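Local atomic coordinates of putative membrane protein mmpL11 (Mycobacterium tuberculosis, PDB entry 4Y0L), a protein that probably takes part in lipid export across the mycobacterial inner membrane as an RND-family transporter, here represented by one of its periplasmic domains. Residues 25-28 with 29-33. Residues are numbered along the deposited sequence; the frame is centred on the assembly and turned at random.
Sequences IRHR and IAQAP
Arg28, near the end of helix 19-29, and Gln31, on the way to strand 37-43, join side chains. Arg28 NH1 donates to Gln31 OE1 over a short 2.6 Å. The bond is bent (N-H...O angle 137°), the donor standing above the amide carbonyl plane and the guanidinium almost perpendicular to the amide. The arginine chain reaches this position by folding at chi2 (73°), which also brings Arg28 CD to 3.5 Å from Gln31 OE1. NH2 of the guanidinium is taken by Gln75, so in this MmpL periplasmic domain Arg28 links helix 19-29 to helix 66-80. At the other end of the Gln31 amide, NE2 passes obliquely by the His27 ring, 3.3 Å from CE1.

The backbone bonds change pattern beneath these side chains. Ile29 N and Ala30 N still bond to Ile25 O and Arg26 O in helical i to i+4 fashion. Gln31 N turns instead to Arg28 O, an i to i+3 bond of 3.1 Å, and Ala32 N closes a type I turn on Ile29 O. The C-terminal part of the helix lies on the four-stranded antiparallel sheet: Ile25 CG2 meets Ile29 CD1 at 3.8 Å, and both isoleucines pack on Leu52. Arg26 reaches toward strand 37-43, where NE and NH2 bond to the carbonyl oxygens of Ala39 and Val38.

The backbone N atoms of Ile29, Ala30, Gln31 and Ala32 are thus each bonded to a carbonyl three or four residues earlier, while two glutamine amide oxygens, of Gln31 and Gln75, accept from NH1 and NH2 of Arg28, whose positive charge these dipoles probably offset only in part.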
ATOM      1  N   ILE A  25      -2.694  -4.042   3.770  1.00 16.86           N
ATOM      2  CA  ILE A  25      -2.863  -2.797   3.026  1.00 18.27           C
ATOM      3  C   ILE A  25      -3.415  -3.090   1.637  1.00 18.75           C
ATOM      4  O   ILE A  25      -4.314  -2.402   1.158  1.00 28.28           O
ATOM      5  CB  ILE A  25      -1.528  -2.028   2.910  1.00 17.29           C
ATOM      6  CG1 ILE A  25      -1.086  -1.540   4.289  1.00 27.35           C
ATOM      7  CG2 ILE A  25      -1.663  -0.831   1.970  1.00 25.29           C
ATOM      8  CD1 ILE A  25       0.373  -1.166   4.370  1.00 16.45           C
ATOM      9  N   ARG A  26      -2.867  -4.117   0.998  1.00 18.01           N
ATOM     10  CA  ARG A  26      -3.293  -4.516  -0.335  1.00 19.01           C
ATOM     11  C   ARG A  26      -4.774  -4.892  -0.355  1.00 21.69           C
ATOM     12  O   ARG A  26      -5.513  -4.507  -1.261  1.00 24.36           O
ATOM     13  CB  ARG A  26      -2.438  -5.685  -0.820  1.00 25.21           C
ATOM     14  CG  ARG A  26      -2.791  -6.184  -2.207  1.00 33.90           C
ATOM     15  CD  ARG A  26      -1.676  -7.042  -2.786  1.00 43.68           C
ATOM     16  NE  ARG A  26      -1.971  -7.481  -4.151  1.00 44.24           N
ATOM     17  CZ  ARG A  26      -2.353  -8.710  -4.496  1.00 39.18           C
ATOM     18  NH1 ARG A  26      -2.490  -9.666  -3.585  1.00 34.53           N
ATOM     19  NH2 ARG A  26      -2.593  -8.988  -5.770  1.00 32.35           N
ATOM     20  N   HIS A  27      -5.200  -5.634   0.661  1.00 30.26           N
ATOM     21  CA  HIS A  27      -6.584  -6.084   0.777  1.00 25.88           C
ATOM     22  C   HIS A  27      -7.556  -4.923   0.987  1.00 29.78           C
ATOM     23  O   HIS A  27      -8.685  -4.956   0.496  1.00 34.53           O
ATOM     24  CB  HIS A  27      -6.705  -7.085   1.928  1.00 34.46           C
ATOM     25  CG  HIS A  27      -8.112  -7.485   2.243  1.00 43.27           C
ATOM     26  ND1 HIS A  27      -8.849  -6.883   3.240  1.00 51.28           N
ATOM     27  CD2 HIS A  27      -8.912  -8.433   1.703  1.00 38.75           C
ATOM     28  CE1 HIS A  27     -10.046  -7.439   3.296  1.00 46.01           C
ATOM     29  NE2 HIS A  27     -10.110  -8.383   2.374  1.00 40.98           N
ATOM     30  N   ARG A  28      -7.121  -3.900   1.717  1.00 23.23           N
ATOM     31  CA  ARG A  28      -7.971  -2.744   1.977  1.00 25.16           C
ATOM     32  C   ARG A  28      -8.087  -1.863   0.734  1.00 26.30           C
ATOM     33  O   ARG A  28      -9.127  -1.251   0.491  1.00 28.59           O
ATOM     34  CB  ARG A  28      -7.425  -1.926   3.151  1.00 24.51           C
ATOM     35  CG  ARG A  28      -8.408  -0.899   3.705  1.00 26.85           C
ATOM     36  CD  ARG A  28      -9.520  -1.566   4.500  1.00 37.89           C
ATOM     37  NE  ARG A  28     -10.486  -0.601   5.028  1.00 40.13           N
ATOM     38  CZ  ARG A  28     -11.753  -0.480   4.626  1.00 44.55           C
ATOM     39  NH1 ARG A  28     -12.255  -1.267   3.681  1.00 46.70           N
ATOM     40  NH2 ARG A  28     -12.530   0.437   5.184  1.00 35.97           N
ATOM     41  N   ILE A  29      -7.013  -1.800  -0.047  1.00 25.05           N
ATOM     42  CA  ILE A  29      -7.019  -1.053  -1.300  1.00 26.39           C
ATOM     43  C   ILE A  29      -8.046  -1.641  -2.261  1.00 29.70           C
ATOM     44  O   ILE A  29      -8.771  -0.909  -2.932  1.00 39.79           O
ATOM     45  CB  ILE A  29      -5.621  -1.056  -1.965  1.00 30.49           C
ATOM     46  CG1 ILE A  29      -4.650  -0.199  -1.153  1.00 23.97           C
ATOM     47  CG2 ILE A  29      -5.687  -0.522  -3.401  1.00 26.74           C
ATOM     48  CD1 ILE A  29      -3.193  -0.400  -1.519  1.00 22.47           C
ATOM     49  N   ALA A  30      -8.107  -2.968  -2.318  1.00 27.55           N
ATOM     50  CA  ALA A  30      -9.018  -3.658  -3.224  1.00 29.55           C
ATOM     51  C   ALA A  30     -10.477  -3.387  -2.868  1.00 31.99           C
ATOM     52  O   ALA A  30     -11.370  -3.592  -3.690  1.00 34.40           O
ATOM     53  CB  ALA A  30      -8.743  -5.150  -3.206  1.00 28.62           C
ATOM     54  N   GLN A  31     -10.713  -2.931  -1.641  1.00 33.65           N
ATOM     55  CA  GLN A  31     -12.060  -2.611  -1.181  1.00 34.25           C
ATOM     56  C   GLN A  31     -12.447  -1.169  -1.502  1.00 36.08           C
ATOM     57  O   GLN A  31     -13.608  -0.786  -1.356  1.00 40.70           O
ATOM     58  CB  GLN A  31     -12.175  -2.854   0.324  1.00 33.57           C
ATOM     59  CG  GLN A  31     -12.456  -4.301   0.695  1.00 41.20           C
ATOM     60  CD  GLN A  31     -12.296  -4.567   2.180  1.00 45.96           C
ATOM     61  OE1 GLN A  31     -11.779  -3.730   2.921  1.00 36.51           O
ATOM     62  NE2 GLN A  31     -12.742  -5.737   2.622  1.00 43.79           N
ATOM     63  N   ALA A  32     -11.474  -0.373  -1.934  1.00 34.98           N
ATOM     64  CA  ALA A  32     -11.717   1.031  -2.246  1.00 36.91           C
ATOM     65  C   ALA A  32     -12.714   1.173  -3.399  1.00 46.88           C
ATOM     66  O   ALA A  32     -12.860   0.258  -4.212  1.00 40.19           O
ATOM     67  CB  ALA A  32     -10.409   1.727  -2.588  1.00 38.00           C
ATOM     68  N   PRO A  33     -13.410   2.319  -3.468  1.00 50.27           N
ATOM     69  CA  PRO A  33     -14.385   2.538  -4.543  1.00 56.02           C
ATOM     70  C   PRO A  33     -13.761   2.483  -5.933  1.00 59.52           C
ATOM     71  O   PRO A  33     -12.650   2.969  -6.132  1.00 67.85           O
ATOM     72  CB  PRO A  33     -14.930   3.943  -4.248  1.00 63.02           C
ATOM     73  CG  PRO A  33     -13.924   4.578  -3.348  1.00 60.53           C
ATOM     74  CD  PRO A  33     -13.353   3.462  -2.541  1.00 51.65           C
TER